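N-acetyltransferase family protein (PDB 3LNB) catalyses transfer of an acetyl group from acetyl-coenzyme A to arylamines, and inactivates the antibiotic sulfamethoxazole. Local coordinates at residues Asn146-Ala154 with Pro161-Gly169. The protein carries 1 engineered substitution. Residues are numbered along the deposited sequence; the frame is centred on the assembly and turned at random.
Sequences NKKDYVIDA and PLHPVPFSG. With FMT (formic acid), chain C.
Val151 and Val165 exchange two backbone hydrogen bonds and so join strand 148-152 to the short edge strand 165-166 in antiparallel fashion. Val151 N lies 2.8 Å from Val165 O, and the Val165 amide returns a bond to Val151 O; Phe167 N, just past the short strand, adds a nearly straight third bond to Asp149 O (168° at the hydrogen). Tyr150 and Pro166 are the neighbouring non-hydrogen-bonded pair, a place where a proline, lacking an amide hydrogen, forfeits no bond to strand 148-152.

Beyond the paired residues the chains separate and water takes over. One molecule donates to Val151 O and His163 O and accepts from Asp153 N, while another accepts from Leu162 N and donates to Asp153 O, at 2.8 Å from each.

Apolar packing accompanies the pairing. Tyr150 and Pro166 share one face of the sheet, where the Tyr150 ring slants across two prolines, with CD2 3.6 Å from Pro164 CB and CE2 near Pro166 CB; Ile152 CD1 comes alongside the same Pro164 CB at 3.7 Å. Val151 and Val165 share the other face, and Val151 CG2, anti to its own carbonyl carbon, extends to Phe167 CE1. Asp149 CB sits over one face of the Phe167 ring, near its centre, in a CH-pi contact, 3.7 Å from the centroid. The Asp149 carboxylate is engaged elsewhere, by His144.

At the far end, Asp153 OD2 accepts a hydrogen bond from His138 NE2, while Asn103 and Gly155 hold OD1. Asp153 and His138, with Cys99, probably form the Cys-His-Asp triad of arylamine N-acetyltransferases. Direct amide pairing giving way to water bridges thus implies that the segment carrying the probable triad aspartate is tied to its neighbour partly through solvent, near the bound coenzyme A.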
ATOM      1  N   ASN A 146      -2.208 -20.717 -10.968  1.00 21.55           N
ATOM      2  CA  ASN A 146      -2.375 -21.389 -12.253  1.00 23.75           C
ATOM      3  C   ASN A 146      -1.177 -21.186 -13.167  1.00 22.78           C
ATOM      4  O   ASN A 146      -1.330 -20.742 -14.311  1.00 24.43           O
ATOM      5  CB  ASN A 146      -3.622 -20.872 -12.967  1.00 27.00           C
ATOM      6  CG  ASN A 146      -4.900 -21.321 -12.308  1.00 31.06           C
ATOM      7  OD1 ASN A 146      -5.996 -21.008 -12.782  1.00 32.26           O
ATOM      8  ND2 ASN A 146      -4.776 -22.067 -11.210  1.00 33.47           N
ATOM      9  N   LYS A 147       0.010 -21.485 -12.652  1.00 20.66           N
ATOM     10  CA  LYS A 147       1.244 -21.366 -13.415  1.00 21.58           C
ATOM     11  C   LYS A 147       1.658 -19.941 -13.774  1.00 21.40           C
ATOM     12  O   LYS A 147       2.561 -19.745 -14.588  1.00 21.40           O
ATOM     13  CB  LYS A 147       1.135 -22.191 -14.695  1.00 22.63           C
ATOM     14  CG  LYS A 147       0.686 -23.623 -14.459  1.00 23.63           C
ATOM     15  CD  LYS A 147       1.004 -24.479 -15.667  1.00 26.65           C
ATOM     16  CE  LYS A 147       0.347 -23.933 -16.914  1.00 29.40           C
ATOM     17  NZ  LYS A 147       0.859 -24.620 -18.129  1.00 33.25           N
ATOM     18  N   LYS A 148       1.012 -18.952 -13.172  1.00 20.20           N
ATOM     19  CA  LYS A 148       1.338 -17.556 -13.459  1.00 19.93           C
ATOM     20  C   LYS A 148       1.636 -16.748 -12.200  1.00 18.18           C
ATOM     21  O   LYS A 148       1.047 -16.987 -11.147  1.00 17.32           O
ATOM     22  CB  LYS A 148       0.186 -16.897 -14.217  1.00 20.61           C
ATOM     23  CG  LYS A 148       0.037 -17.362 -15.653  1.00 25.09           C
ATOM     24  CD  LYS A 148      -1.026 -16.541 -16.360  1.00 29.10           C
ATOM     25  CE  LYS A 148      -2.378 -17.227 -16.324  1.00 31.42           C
ATOM     26  NZ  LYS A 148      -2.449 -18.269 -17.386  1.00 34.15           N
ATOM     27  N   ASP A 149       2.553 -15.789 -12.324  1.00 16.57           N
ATOM     28  CA  ASP A 149       2.916 -14.930 -11.208  1.00 17.40           C
ATOM     29  C   ASP A 149       2.257 -13.566 -11.361  1.00 16.19           C
ATOM     30  O   ASP A 149       2.113 -13.057 -12.471  1.00 15.94           O
ATOM     31  CB  ASP A 149       4.429 -14.725 -11.135  1.00 18.53           C
ATOM     32  CG  ASP A 149       5.153 -15.921 -10.560  1.00 21.35           C
ATOM     33  OD1 ASP A 149       4.520 -16.705  -9.824  1.00 19.29           O
ATOM     34  OD2 ASP A 149       6.367 -16.060 -10.828  1.00 23.02           O
ATOM     35  N   TYR A 150       1.864 -12.985 -10.236  1.00 15.20           N
ATOM     36  CA  TYR A 150       1.236 -11.673 -10.226  1.00 14.57           C
ATOM     37  C   TYR A 150       1.781 -10.839  -9.092  1.00 13.80           C
ATOM     38  O   TYR A 150       2.177 -11.365  -8.051  1.00 14.13           O
ATOM     39  CB  TYR A 150      -0.271 -11.774 -10.012  1.00 12.86           C
ATOM     40  CG  TYR A 150      -1.014 -12.570 -11.047  1.00 14.68           C
ATOM     41  CD1 TYR A 150      -0.953 -13.960 -11.059  1.00 13.90           C
ATOM     42  CD2 TYR A 150      -1.798 -11.931 -12.008  1.00 12.63           C
ATOM     43  CE1 TYR A 150      -1.656 -14.700 -12.000  1.00 15.43           C
ATOM     44  CE2 TYR A 150      -2.505 -12.657 -12.954  1.00 14.85           C
ATOM     45  CZ  TYR A 150      -2.431 -14.043 -12.943  1.00 15.91           C
ATOM     46  OH  TYR A 150      -3.140 -14.767 -13.862  1.00 18.33           O
ATOM     47  N   VAL A 151       1.806  -9.531  -9.299  1.00 14.44           N
ATOM     48  CA  VAL A 151       2.228  -8.630  -8.239  1.00 14.95           C
ATOM     49  C   VAL A 151       0.928  -8.211  -7.558  1.00 13.97           C
ATOM     50  O   VAL A 151      -0.044  -7.848  -8.224  1.00 13.74           O
ATOM     51  CB  VAL A 151       2.942  -7.362  -8.780  1.00 16.16           C
ATOM     52  CG1 VAL A 151       2.931  -6.253  -7.711  1.00 13.54           C
ATOM     53  CG2 VAL A 151       4.381  -7.703  -9.162  1.00 14.31           C
ATOM     54  N   ILE A 152       0.906  -8.298  -6.235  1.00 14.38           N
ATOM     55  CA  ILE A 152      -0.259  -7.897  -5.455  1.00 13.87           C
ATOM     56  C   ILE A 152       0.264  -6.741  -4.621  1.00 13.06           C
ATOM     57  O   ILE A 152       1.137  -6.930  -3.773  1.00 12.83           O
ATOM     58  CB  ILE A 152      -0.740  -9.021  -4.507  1.00 15.34           C
ATOM     59  CG1 ILE A 152      -1.047 -10.294  -5.302  1.00 15.39           C
ATOM     60  CG2 ILE A 152      -1.998  -8.565  -3.759  1.00 15.50           C
ATOM     61  CD1 ILE A 152      -2.145 -10.123  -6.332  1.00 14.86           C
ATOM     62  N   ASP A 153      -0.252  -5.542  -4.864  1.00 11.58           N
ATOM     63  CA  ASP A 153       0.228  -4.383  -4.128  1.00 13.08           C
ATOM     64  C   ASP A 153      -0.882  -3.448  -3.668  1.00 12.35           C
ATOM     65  O   ASP A 153      -1.560  -2.824  -4.477  1.00 12.54           O
ATOM     66  CB  ASP A 153       1.225  -3.610  -4.993  1.00 14.54           C
ATOM     67  CG  ASP A 153       1.952  -2.514  -4.225  1.00 15.12           C
ATOM     68  OD1 ASP A 153       1.633  -2.283  -3.038  1.00 16.56           O
ATOM     69  OD2 ASP A 153       2.851  -1.887  -4.826  1.00 16.91           O
ATOM     70  N   ALA A 154      -1.055  -3.356  -2.357  1.00 13.18           N
ATOM     71  CA  ALA A 154      -2.069  -2.486  -1.781  1.00 14.50           C
ATOM     72  C   ALA A 154      -1.390  -1.394  -0.967  1.00 13.74           C
ATOM     73  O   ALA A 154      -2.040  -0.711  -0.178  1.00 14.94           O
ATOM     74  CB  ALA A 154      -3.005  -3.290  -0.889  1.00 13.68           C
ATOM     75  N   PRO A 161      -2.957  -0.421  -8.148  1.00 15.14           N
ATOM     76  CA  PRO A 161      -3.433  -1.111  -9.353  1.00 14.65           C
ATOM     77  C   PRO A 161      -4.870  -1.612  -9.200  1.00 13.97           C
ATOM     78  O   PRO A 161      -5.635  -1.630 -10.166  1.00 13.49           O
ATOM     79  CB  PRO A 161      -2.435  -2.252  -9.510  1.00 14.12           C
ATOM     80  CG  PRO A 161      -1.173  -1.660  -8.945  1.00 16.01           C
ATOM     81  CD  PRO A 161      -1.687  -1.003  -7.685  1.00 14.84           C
ATOM     82  N   LEU A 162      -5.219  -2.027  -7.982  1.00 12.75           N
ATOM     83  CA  LEU A 162      -6.559  -2.529  -7.674  1.00 12.98           C
ATOM     84  C   LEU A 162      -6.917  -3.832  -8.395  1.00 12.59           C
ATOM     85  O   LEU A 162      -8.086  -4.213  -8.470  1.00 13.38           O
ATOM     86  CB  LEU A 162      -7.602  -1.453  -7.979  1.00 12.62           C
ATOM     87  CG  LEU A 162      -7.401  -0.115  -7.260  1.00 12.24           C
ATOM     88  CD1 LEU A 162      -8.545   0.826  -7.618  1.00 13.61           C
ATOM     89  CD2 LEU A 162      -7.331  -0.325  -5.742  1.00 12.31           C
ATOM     90  N   HIS A 163      -5.898  -4.505  -8.923  1.00 13.86           N
ATOM     91  CA  HIS A 163      -6.040  -5.792  -9.620  1.00 12.82           C
ATOM     92  C   HIS A 163      -4.664  -6.451  -9.614  1.00 12.57           C
ATOM     93  O   HIS A 163      -3.643  -5.765  -9.577  1.00 12.44           O
ATOM     94  CB  HIS A 163      -6.420  -5.611 -11.100  1.00 14.27           C
ATOM     95  CG  HIS A 163      -7.671  -4.829 -11.329  1.00 15.63           C
ATOM     96  ND1 HIS A 163      -8.930  -5.365 -11.157  1.00 16.45           N
ATOM     97  CD2 HIS A 163      -7.858  -3.545 -11.716  1.00 14.56           C
ATOM     98  CE1 HIS A 163      -9.837  -4.444 -11.427  1.00 16.78           C
ATOM     99  NE2 HIS A 163      -9.213  -3.331 -11.769  1.00 17.60           N
ATOM    100  N   PRO A 164      -4.612  -7.789  -9.633  1.00 12.97           N
ATOM    101  CA  PRO A 164      -3.291  -8.416  -9.652  1.00 12.93           C
ATOM    102  C   PRO A 164      -2.637  -7.969 -10.959  1.00 13.50           C
ATOM    103  O   PRO A 164      -3.318  -7.861 -11.977  1.00 13.43           O
ATOM    104  CB  PRO A 164      -3.620  -9.906  -9.672  1.00 13.55           C
ATOM    105  CG  PRO A 164      -4.889  -9.979  -8.899  1.00 11.86           C
ATOM    106  CD  PRO A 164      -5.670  -8.791  -9.405  1.00 13.08           C
ATOM    107  N   VAL A 165      -1.336  -7.695 -10.940  1.00 13.52           N
ATOM    108  CA  VAL A 165      -0.644  -7.275 -12.157  1.00 14.60           C
ATOM    109  C   VAL A 165       0.202  -8.454 -12.632  1.00 13.89           C
ATOM    110  O   VAL A 165       1.169  -8.840 -11.980  1.00 13.94           O
ATOM    111  CB  VAL A 165       0.246  -6.046 -11.894  1.00 15.15           C
ATOM    112  CG1 VAL A 165       0.763  -5.481 -13.216  1.00 15.28           C
ATOM    113  CG2 VAL A 165      -0.551  -4.986 -11.132  1.00 14.54           C
ATOM    114  N   PRO A 166      -0.153  -9.033 -13.787  1.00 13.81           N
ATOM    115  CA  PRO A 166       0.559 -10.183 -14.348  1.00 13.74           C
ATOM    116  C   PRO A 166       1.968  -9.936 -14.842  1.00 14.22           C
ATOM    117  O   PRO A 166       2.235  -8.932 -15.499  1.00 14.24           O
ATOM    118  CB  PRO A 166      -0.364 -10.639 -15.473  1.00 14.53           C
ATOM    119  CG  PRO A 166      -0.900  -9.323 -15.992  1.00 15.68           C
ATOM    120  CD  PRO A 166      -1.217  -8.573 -14.702  1.00 13.41           C
ATOM    121  N   PHE A 167       2.859 -10.873 -14.523  1.00 13.31           N
ATOM    122  CA  PHE A 167       4.249 -10.812 -14.959  1.00 14.44           C
ATOM    123  C   PHE A 167       4.300 -10.936 -16.485  1.00 14.51           C
ATOM    124  O   PHE A 167       5.290 -10.562 -17.112  1.00 14.55           O
ATOM    125  CB  PHE A 167       5.056 -11.963 -14.348  1.00 15.96           C
ATOM    126  CG  PHE A 167       5.578 -11.688 -12.966  1.00 14.58           C
ATOM    127  CD1 PHE A 167       4.738 -11.212 -11.965  1.00 13.68           C
ATOM    128  CD2 PHE A 167       6.910 -11.955 -12.655  1.00 17.69           C
ATOM    129  CE1 PHE A 167       5.213 -11.008 -10.667  1.00 14.13           C
ATOM    130  CE2 PHE A 167       7.400 -11.756 -11.358  1.00 17.23           C
ATOM    131  CZ  PHE A 167       6.548 -11.282 -10.364  1.00 15.23           C
ATOM    132  N   SER A 168       3.236 -11.478 -17.075  1.00 14.29           N
ATOM    133  CA  SER A 168       3.191 -11.637 -18.522  1.00 14.76           C
ATOM    134  C   SER A 168       3.165 -10.280 -19.225  1.00 14.93           C
ATOM    135  O   SER A 168       3.272 -10.208 -20.445  1.00 16.01           O
ATOM    136  CB  SER A 168       1.993 -12.494 -18.932  1.00 16.04           C
ATOM    137  OG  SER A 168       0.815 -12.074 -18.278  1.00 18.53           O
ATOM    138  N   GLY A 169       3.009  -9.205 -18.453  1.00 15.62           N
ATOM    139  CA  GLY A 169       3.052  -7.869 -19.030  1.00 16.81           C
ATOM    140  C   GLY A 169       1.815  -7.130 -19.510  1.00 18.46           C
ATOM    141  O   GLY A 169       1.917  -5.938 -19.823  1.00 18.68           O
TER
HETATM  142  C   FMT C1002     -10.819  -0.242 -10.880  1.00 24.33           C
HETATM  143  O1  FMT C1002     -10.638  -0.804 -11.943  1.00 26.45           O
HETATM  144  O2  FMT C1002     -10.776   1.100 -10.818  1.00 21.18           O
HETATM  145  O   HOH W   1       1.479 -13.680 -15.358  1.00 15.23           O
HETATM  146  O   HOH W   2      -1.738  -5.381  -7.280  1.00 18.33           O
HETATM  147  O   HOH W   3      -4.188  -2.280  -5.394  1.00 12.07           O